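Local atomic coordinates of PsaK (Dunaliella salina, PDB entry 6SL5), a protein that probably serves as a small membrane subunit of photosystem I that binds chlorophyll a and beta-carotene at the edge of the complex. Residues Ser5-Cys17 against Gly64-Gln78. Sequence-based numbering, arbitrary orientation.
With CLA (chlorophyll a), chain B.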
ATOM      1  N   SER K   5     -60.336  -0.492  52.301  1.00  0.00           N
ATOM      2  CA  SER K   5     -59.907   0.681  51.496  1.00  0.00           C
ATOM      3  C   SER K   5     -59.440   0.191  50.122  1.00  0.00           C
ATOM      4  O   SER K   5     -60.172   0.404  49.138  1.00  0.00           O
ATOM      5  CB  SER K   5     -58.833   1.472  52.197  1.00  0.00           C
ATOM      6  OG  SER K   5     -58.552   2.673  51.492  1.00  0.00           O
ATOM      7  N   VAL K   6     -58.259  -0.435  50.077  1.00  0.00           N
ATOM      8  CA  VAL K   6     -57.691  -1.012  48.822  1.00  0.00           C
ATOM      9  C   VAL K   6     -58.592  -2.159  48.343  1.00  0.00           C
ATOM     10  O   VAL K   6     -58.681  -2.368  47.134  1.00  0.00           O
ATOM     11  CB  VAL K   6     -56.225  -1.458  48.986  1.00  0.00           C
ATOM     12  CG1 VAL K   6     -55.294  -0.268  49.176  1.00  0.00           C
ATOM     13  CG2 VAL K   6     -56.058  -2.457  50.120  1.00  0.00           C
ATOM     14  N   ARG K   7     -59.160  -2.926  49.275  1.00  0.00           N
ATOM     15  CA  ARG K   7     -60.050  -4.070  48.935  1.00  0.00           C
ATOM     16  C   ARG K   7     -61.301  -3.583  48.192  1.00  0.00           C
ATOM     17  O   ARG K   7     -61.731  -4.286  47.256  1.00  0.00           O
ATOM     18  CB  ARG K   7     -60.452  -4.818  50.210  1.00  0.00           C
ATOM     19  CG  ARG K   7     -59.426  -5.838  50.683  1.00  0.00           C
ATOM     20  CD  ARG K   7     -58.118  -5.211  51.123  1.00  0.00           C
ATOM     21  NE  ARG K   7     -57.186  -6.206  51.634  1.00  0.00           N
ATOM     22  CZ  ARG K   7     -56.055  -5.922  52.268  1.00  0.00           C
ATOM     23  NH1 ARG K   7     -55.709  -4.664  52.477  1.00  0.00           N
ATOM     24  NH2 ARG K   7     -55.274  -6.899  52.695  1.00  0.00           N
ATOM     25  N   ALA K   8     -61.825  -2.408  48.552  1.00  0.00           N
ATOM     26  CA  ALA K   8     -63.110  -1.919  47.991  1.00  0.00           C
ATOM     27  C   ALA K   8     -63.099  -1.773  46.461  1.00  0.00           C
ATOM     28  O   ALA K   8     -64.058  -2.278  45.847  1.00  0.00           O
ATOM     29  CB  ALA K   8     -63.485  -0.618  48.658  1.00  0.00           C
ATOM     30  N   ILE K   9     -62.081  -1.162  45.843  1.00  0.00           N
ATOM     31  CA  ILE K   9     -62.165  -1.077  44.350  1.00  0.00           C
ATOM     32  C   ILE K   9     -61.244  -2.106  43.677  1.00  0.00           C
ATOM     33  O   ILE K   9     -61.278  -2.188  42.435  1.00  0.00           O
ATOM     34  CB  ILE K   9     -62.041   0.353  43.774  1.00  0.00           C
ATOM     35  CG1 ILE K   9     -60.784   0.552  42.922  1.00  0.00           C
ATOM     36  CG2 ILE K   9     -62.226   1.420  44.845  1.00  0.00           C
ATOM     37  CD1 ILE K   9     -60.511   1.992  42.557  1.00  0.00           C
ATOM     38  N   MET K  10     -60.445  -2.849  44.452  1.00  0.00           N
ATOM     39  CA  MET K  10     -59.643  -3.935  43.828  1.00  0.00           C
ATOM     40  C   MET K  10     -60.703  -4.935  43.374  1.00  0.00           C
ATOM     41  O   MET K  10     -60.617  -5.454  42.245  1.00  0.00           O
ATOM     42  CB  MET K  10     -58.730  -4.619  44.848  1.00  0.00           C
ATOM     43  CG  MET K  10     -57.839  -5.684  44.245  1.00  0.00           C
ATOM     44  SD  MET K  10     -56.620  -5.008  43.096  1.00  0.00           S
ATOM     45  CE  MET K  10     -55.464  -4.274  44.249  1.00  0.00           C
ATOM     46  N   VAL K  11     -61.682  -5.137  44.260  1.00  0.00           N
ATOM     47  CA  VAL K  11     -62.862  -5.956  44.023  1.00  0.00           C
ATOM     48  C   VAL K  11     -63.640  -5.369  42.853  1.00  0.00           C
ATOM     49  O   VAL K  11     -64.093  -6.099  41.960  1.00  0.00           O
ATOM     50  CB  VAL K  11     -63.733  -6.029  45.301  1.00  0.00           C
ATOM     51  CG1 VAL K  11     -65.157  -6.396  44.987  1.00  0.00           C
ATOM     52  CG2 VAL K  11     -63.240  -7.037  46.282  1.00  0.00           C
ATOM     53  N   SER K  12     -63.751  -4.035  42.818  1.00  0.00           N
ATOM     54  CA  SER K  12     -64.460  -3.352  41.739  1.00  0.00           C
ATOM     55  C   SER K  12     -63.784  -3.554  40.382  1.00  0.00           C
ATOM     56  O   SER K  12     -64.467  -3.847  39.389  1.00  0.00           O
ATOM     57  CB  SER K  12     -64.577  -1.859  42.059  1.00  0.00           C
ATOM     58  OG  SER K  12     -63.362  -1.177  41.803  1.00  0.00           O
ATOM     59  N   SER K  13     -62.453  -3.412  40.319  1.00  0.00           N
ATOM     60  CA  SER K  13     -61.735  -3.573  39.054  1.00  0.00           C
ATOM     61  C   SER K  13     -61.841  -5.002  38.529  1.00  0.00           C
ATOM     62  O   SER K  13     -62.195  -5.211  37.359  1.00  0.00           O
ATOM     63  CB  SER K  13     -60.269  -3.155  39.215  1.00  0.00           C
ATOM     64  OG  SER K  13     -59.458  -4.234  39.639  1.00  0.00           O
ATOM     65  N   ILE K  14     -61.577  -5.996  39.391  1.00  0.00           N
ATOM     66  CA  ILE K  14     -61.662  -7.405  38.988  1.00  0.00           C
ATOM     67  C   ILE K  14     -63.067  -7.765  38.533  1.00  0.00           C
ATOM     68  O   ILE K  14     -63.245  -8.433  37.507  1.00  0.00           O
ATOM     69  CB  ILE K  14     -61.197  -8.322  40.136  1.00  0.00           C
ATOM     70  CG1 ILE K  14     -59.754  -8.034  40.452  1.00  0.00           C
ATOM     71  CG2 ILE K  14     -61.325  -9.814  39.744  1.00  0.00           C
ATOM     72  CD1 ILE K  14     -58.990  -8.298  39.305  1.00  0.00           C
ATOM     73  N   GLY K  15     -64.083  -7.297  39.260  1.00  0.00           N
ATOM     74  CA  GLY K  15     -65.460  -7.602  38.901  1.00  0.00           C
ATOM     75  C   GLY K  15     -65.910  -7.017  37.582  1.00  0.00           C
ATOM     76  O   GLY K  15     -66.554  -7.710  36.778  1.00  0.00           O
ATOM     77  N   ALA K  16     -65.602  -5.728  37.324  1.00  0.00           N
ATOM     78  CA  ALA K  16     -66.002  -5.098  36.064  1.00  0.00           C
ATOM     79  C   ALA K  16     -65.334  -5.771  34.888  1.00  0.00           C
ATOM     80  O   ALA K  16     -65.910  -5.919  33.799  1.00  0.00           O
ATOM     81  CB  ALA K  16     -65.642  -3.619  36.066  1.00  0.00           C
ATOM     82  N   CYS K  17     -64.124  -6.213  35.134  1.00  0.00           N
ATOM     83  CA  CYS K  17     -63.369  -6.891  34.125  1.00  0.00           C
ATOM     84  C   CYS K  17     -63.923  -8.283  33.840  1.00  0.00           C
ATOM     85  O   CYS K  17     -63.888  -8.749  32.690  1.00  0.00           O
ATOM     86  CB  CYS K  17     -61.989  -6.773  34.654  1.00  0.00           C
ATOM     87  SG  CYS K  17     -61.633  -4.981  34.320  1.00  0.00           S
ATOM     88  N   GLY K  64     -58.653 -11.185  33.945  1.00 33.74           N
ATOM     89  CA  GLY K  64     -58.234 -10.951  35.314  1.00 33.74           C
ATOM     90  C   GLY K  64     -56.877 -10.282  35.371  1.00 33.74           C
ATOM     91  O   GLY K  64     -56.647  -9.408  36.203  1.00 33.74           O
ATOM     92  N   ALA K  65     -55.965 -10.673  34.475  1.00 31.98           N
ATOM     93  CA  ALA K  65     -54.646 -10.052  34.452  1.00 31.98           C
ATOM     94  C   ALA K  65     -54.749  -8.591  34.042  1.00 31.98           C
ATOM     95  O   ALA K  65     -54.123  -7.719  34.661  1.00 31.98           O
ATOM     96  CB  ALA K  65     -53.721 -10.817  33.507  1.00 31.98           C
ATOM     97  N   ALA K  66     -55.544  -8.299  33.006  1.00 31.68           N
ATOM     98  CA  ALA K  66     -55.700  -6.910  32.593  1.00 31.68           C
ATOM     99  C   ALA K  66     -56.374  -6.098  33.689  1.00 31.68           C
ATOM    100  O   ALA K  66     -55.965  -4.966  33.973  1.00 31.68           O
ATOM    101  CB  ALA K  66     -56.493  -6.824  31.297  1.00 30.00           C
ATOM    102  N   GLY K  67     -57.408  -6.662  34.320  1.00 34.93           N
ATOM    103  CA  GLY K  67     -58.076  -5.960  35.397  1.00 34.93           C
ATOM    104  C   GLY K  67     -57.145  -5.714  36.560  1.00 34.93           C
ATOM    105  O   GLY K  67     -57.228  -4.680  37.215  1.00 34.93           O
ATOM    106  N   HIS K  68     -56.232  -6.654  36.818  1.00 36.27           N
ATOM    107  CA  HIS K  68     -55.269  -6.484  37.896  1.00 36.27           C
ATOM    108  C   HIS K  68     -54.296  -5.366  37.573  1.00 36.27           C
ATOM    109  O   HIS K  68     -53.946  -4.568  38.447  1.00 36.27           O
ATOM    110  CB  HIS K  68     -54.518  -7.789  38.136  1.00 36.27           C
ATOM    111  CG  HIS K  68     -55.040  -8.575  39.292  1.00 36.27           C
ATOM    112  ND1 HIS K  68     -56.116  -9.424  39.183  1.00 36.27           N
ATOM    113  CD2 HIS K  68     -54.625  -8.649  40.578  1.00 36.27           C
ATOM    114  CE1 HIS K  68     -56.345  -9.987  40.356  1.00 36.27           C
ATOM    115  NE2 HIS K  68     -55.457  -9.532  41.220  1.00 36.27           N
ATOM    116  N   ALA K  69     -53.859  -5.317  36.313  1.00 31.97           N
ATOM    117  CA  ALA K  69     -52.922  -4.264  35.857  1.00 31.97           C
ATOM    118  C   ALA K  69     -53.594  -2.898  36.027  1.00 31.97           C
ATOM    119  O   ALA K  69     -52.965  -1.997  36.614  1.00 31.97           O
ATOM    120  CB  ALA K  69     -52.536  -4.514  34.421  1.00 30.00           C
ATOM    121  N   ILE K  70     -54.839  -2.773  35.555  1.00 32.60           N
ATOM    122  CA  ILE K  70     -55.576  -1.515  35.649  1.00 32.60           C
ATOM    123  C   ILE K  70     -55.871  -1.158  37.098  1.00 32.60           C
ATOM    124  O   ILE K  70     -55.816   0.017  37.474  1.00 32.60           O
ATOM    125  CB  ILE K  70     -56.888  -1.600  34.848  1.00 30.00           C
ATOM    126  CG1 ILE K  70     -56.592  -1.731  33.352  1.00 30.00           C
ATOM    127  CG2 ILE K  70     -57.756  -0.381  35.118  1.00 30.00           C
ATOM    128  CD1 ILE K  70     -57.806  -2.082  32.520  1.00 30.00           C
ATOM    129  N   GLY K  71     -56.190  -2.181  37.898  1.00 34.16           N
ATOM    130  CA  GLY K  71     -56.514  -2.005  39.329  1.00 34.16           C
ATOM    131  C   GLY K  71     -55.288  -1.650  40.153  1.00 34.16           C
ATOM    132  O   GLY K  71     -55.361  -0.668  40.918  1.00 34.16           O
ATOM    133  N   VAL K  72     -54.225  -2.451  40.047  1.00 35.14           N
ATOM    134  CA  VAL K  72     -52.979  -2.157  40.814  1.00 35.14           C
ATOM    135  C   VAL K  72     -52.559  -0.727  40.469  1.00 35.14           C
ATOM    136  O   VAL K  72     -52.455   0.093  41.395  1.00 35.14           O
ATOM    137  CB  VAL K  72     -51.860  -3.167  40.493  1.00 30.00           C
ATOM    138  CG1 VAL K  72     -50.498  -2.654  40.929  1.00 30.00           C
ATOM    139  CG2 VAL K  72     -52.138  -4.528  41.112  1.00 30.00           C
ATOM    140  N   GLY K  73     -52.378  -0.449  39.174  1.00 33.60           N
ATOM    141  CA  GLY K  73     -51.986   0.890  38.692  1.00 33.60           C
ATOM    142  C   GLY K  73     -52.831   1.988  39.314  1.00 33.60           C
ATOM    143  O   GLY K  73     -52.242   2.945  39.847  1.00 33.60           O
ATOM    144  N   GLU K  74     -54.159   1.841  39.276  1.00 32.34           N
ATOM    145  CA  GLU K  74     -55.069   2.872  39.840  1.00 32.34           C
ATOM    146  C   GLU K  74     -54.772   3.080  41.328  1.00 32.34           C
ATOM    147  O   GLU K  74     -54.675   4.243  41.749  1.00 32.34           O
ATOM    148  CB  GLU K  74     -56.520   2.403  39.724  1.00 30.00           C
ATOM    149  CG  GLU K  74     -57.306   3.096  38.628  1.00 30.00           C
ATOM    150  CD  GLU K  74     -58.700   2.541  38.402  1.00 30.00           C
ATOM    151  OE1 GLU K  74     -59.258   1.949  39.346  1.00 30.00           O
ATOM    152  OE2 GLU K  74     -59.221   2.699  37.280  1.00 30.00           O
ATOM    153  N   TRP K  75     -54.594   1.988  42.078  1.00 35.81           N
ATOM    154  CA  TRP K  75     -54.376   2.089  43.546  1.00 35.81           C
ATOM    155  C   TRP K  75     -53.074   2.814  43.902  1.00 35.81           C
ATOM    156  O   TRP K  75     -53.138   3.742  44.727  1.00 35.81           O
ATOM    157  CB  TRP K  75     -54.402   0.690  44.168  1.00 30.00           C
ATOM    158  CG  TRP K  75     -55.786   0.214  44.473  1.00 30.00           C
ATOM    159  CD1 TRP K  75     -56.355  -0.976  44.125  1.00 30.00           C
ATOM    160  CD2 TRP K  75     -56.796   0.950  45.181  1.00 30.00           C
ATOM    161  NE1 TRP K  75     -57.645  -1.033  44.578  1.00 30.00           N
ATOM    162  CE2 TRP K  75     -57.943   0.135  45.231  1.00 30.00           C
ATOM    163  CE3 TRP K  75     -56.839   2.210  45.782  1.00 30.00           C
ATOM    164  CZ2 TRP K  75     -59.113   0.546  45.868  1.00 30.00           C
ATOM    165  CZ3 TRP K  75     -58.001   2.619  46.396  1.00 30.00           C
ATOM    166  CH2 TRP K  75     -59.124   1.797  46.436  1.00 30.00           C
ATOM    167  N   LEU K  76     -51.952   2.453  43.281  1.00 35.24           N
ATOM    168  CA  LEU K  76     -50.671   3.146  43.591  1.00 35.24           C
ATOM    169  C   LEU K  76     -50.781   4.616  43.174  1.00 35.24           C
ATOM    170  O   LEU K  76     -50.422   5.493  43.983  1.00 35.24           O
ATOM    171  CB  LEU K  76     -49.550   2.454  42.816  1.00 35.24           C
ATOM    172  CG  LEU K  76     -49.665   0.935  42.749  1.00 35.24           C
ATOM    173  CD1 LEU K  76     -49.002   0.390  41.495  1.00 35.24           C
ATOM    174  CD2 LEU K  76     -49.105   0.288  44.003  1.00 35.24           C
ATOM    175  N   ALA K  77     -51.282   4.858  41.959  1.00 37.95           N
ATOM    176  CA  ALA K  77     -51.418   6.224  41.401  1.00 37.95           C
ATOM    177  C   ALA K  77     -52.395   7.065  42.232  1.00 37.95           C
ATOM    178  O   ALA K  77     -52.045   8.217  42.554  1.00 37.95           O
ATOM    179  CB  ALA K  77     -51.862   6.137  39.961  1.00 30.00           C
ATOM    180  N   GLN K  78     -53.557   6.507  42.586  1.00 39.91           N
ATOM    181  CA  GLN K  78     -54.570   7.297  43.343  1.00 39.91           C
ATOM    182  C   GLN K  78     -53.964   7.840  44.642  1.00 39.91           C
ATOM    183  O   GLN K  78     -54.238   9.011  44.972  1.00 39.91           O
ATOM    184  CB  GLN K  78     -55.814   6.454  43.624  1.00 30.00           C
ATOM    185  CG  GLN K  78     -56.997   7.284  44.104  1.00 30.00           C
ATOM    186  CD  GLN K  78     -58.274   6.483  44.173  1.00 30.00           C
ATOM    187  OE1 GLN K  78     -58.259   5.265  44.323  1.00 30.00           O
ATOM    188  NE2 GLN K  78     -59.399   7.174  44.066  1.00 30.00           N
TER
HETATM  189 MG   CLA B1401     -53.953 -10.369  44.572  1.00  0.00          MG
HETATM  190  CHA CLA B1401     -56.790  -9.117  46.055  1.00  0.00           C
HETATM  191  CHB CLA B1401     -55.674 -13.190  43.594  1.00  0.00           C
HETATM  192  CHC CLA B1401     -51.245 -11.410  43.016  1.00  0.00           C
HETATM  193  CHD CLA B1401     -52.222  -7.490  45.561  1.00  0.00           C
HETATM  194  NA  CLA B1401     -56.021 -11.093  44.782  1.00  0.00           N
HETATM  195  C1A CLA B1401     -57.006 -10.466  45.408  1.00  0.00           C
HETATM  196  C2A CLA B1401     -58.263 -11.284  45.409  1.00  0.00           C
HETATM  197  C3A CLA B1401     -57.870 -12.551  44.664  1.00  0.00           C
HETATM  198  C4A CLA B1401     -56.444 -12.284  44.315  1.00  0.00           C
HETATM  199  CMA CLA B1401     -58.284 -13.911  45.203  1.00  0.00           C
HETATM  200  CAA CLA B1401     -59.284 -10.675  44.479  1.00  0.00           C
HETATM  201  CBA CLA B1401     -60.657 -10.785  45.107  1.00  0.00           C
HETATM  202  CGA CLA B1401     -60.812  -9.476  45.819  1.00  0.00           C
HETATM  203  O1A CLA B1401     -60.560  -8.469  45.182  1.00  0.00           O
HETATM  204  O2A CLA B1401     -61.174  -9.451  47.086  1.00  0.00           O
HETATM  205  NB  CLA B1401     -53.534 -12.015  43.474  1.00  0.00           N
HETATM  206  C1B CLA B1401     -54.341 -13.077  43.202  1.00  0.00           C
HETATM  207  C2B CLA B1401     -53.641 -14.061  42.450  1.00  0.00           C
HETATM  208  C3B CLA B1401     -52.412 -13.539  42.309  1.00  0.00           C
HETATM  209  C4B CLA B1401     -52.338 -12.250  42.954  1.00  0.00           C
HETATM  210  CMB CLA B1401     -54.150 -15.378  41.944  1.00  0.00           C
HETATM  211  CAB CLA B1401     -51.318 -14.171  41.597  1.00  0.00           C
HETATM  212  CBB CLA B1401     -51.299 -14.299  40.099  1.00  0.00           C
HETATM  213  NC  CLA B1401     -52.052  -9.545  44.290  1.00  0.00           N
HETATM  214  C1C CLA B1401     -51.079 -10.189  43.677  1.00  0.00           C
HETATM  215  C2C CLA B1401     -49.795  -9.508  43.740  1.00  0.00           C
HETATM  216  C3C CLA B1401     -50.069  -8.391  44.443  1.00  0.00           C
HETATM  217  C4C CLA B1401     -51.488  -8.407  44.802  1.00  0.00           C
HETATM  218  CMC CLA B1401     -48.493  -9.957  43.149  1.00  0.00           C
HETATM  219  CAC CLA B1401     -48.984  -7.419  44.739  1.00  0.00           C
HETATM  220  CBC CLA B1401     -49.265  -6.098  44.097  1.00  0.00           C
HETATM  221  ND  CLA B1401     -54.308  -8.675  45.523  1.00  0.00           N
HETATM  222  C1D CLA B1401     -53.585  -7.598  45.913  1.00  0.00           C
HETATM  223  C2D CLA B1401     -54.392  -6.671  46.705  1.00  0.00           C
HETATM  224  C3D CLA B1401     -55.626  -7.277  46.740  1.00  0.00           C
HETATM  225  C4D CLA B1401     -55.572  -8.462  46.029  1.00  0.00           C
HETATM  226  CMD CLA B1401     -54.206  -5.367  47.419  1.00  0.00           C
HETATM  227  CAD CLA B1401     -56.953  -7.080  47.256  1.00  0.00           C
HETATM  228  OBD CLA B1401     -57.442  -5.994  47.499  1.00  0.00           O
HETATM  229  CBD CLA B1401     -57.736  -8.298  46.901  1.00  0.00           C
HETATM  230  CGD CLA B1401     -58.008  -9.008  48.190  1.00  0.00           C
HETATM  231  O1D CLA B1401     -59.008  -8.773  48.831  1.00  0.00           O
HETATM  232  O2D CLA B1401     -57.156  -9.903  48.674  1.00  0.00           O
HETATM  233  CED CLA B1401     -57.754 -11.087  49.189  1.00  0.00           C
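Trp75 is the large bump of this contact and wedges against the first turns of helix 6-22. The CA of Val6 lies over one face of its six-membered ring, 3.9 Å from the centroid. CD1 of Ile9 lies over the opposite face, a second CH-pi contact. Met10 SD lies at the edge of the five-membered ring, a Met-aromatic contact; Met10 CE is 3.4 Å from Trp75 CD1. The CG of Met10 is anti to the backbone N (chi1 -177°), and bends further out fold the chain between the indole and the chlorophyll. With Trp75 cut back to an alanine, a gap is likely to open between Val6 and Ile9, and the Met10 methyl would probably lose its aromatic partner.

Further along, glycines form the hollows. Ser13 fits against Gly67 and Gly71, its OG 3.7 Å from Gly71 CA and hydrogen-bonded to Met10 O. Cys17 SG rests on Gly67 CA. CD1 of Ile14 packs obliquely against the His68 ring, whose NE2 faces the chlorophyll magnesium at 3.8 Å.

The axes of 6-17 and 64-78 come within 8.4 Å, at 147°. Helices 6-22 and 57-81 thus form the antiparallel membrane hairpin of the PsaG/PsaK family, with beta-carotene at Gly64 and another protein chain against Trp75.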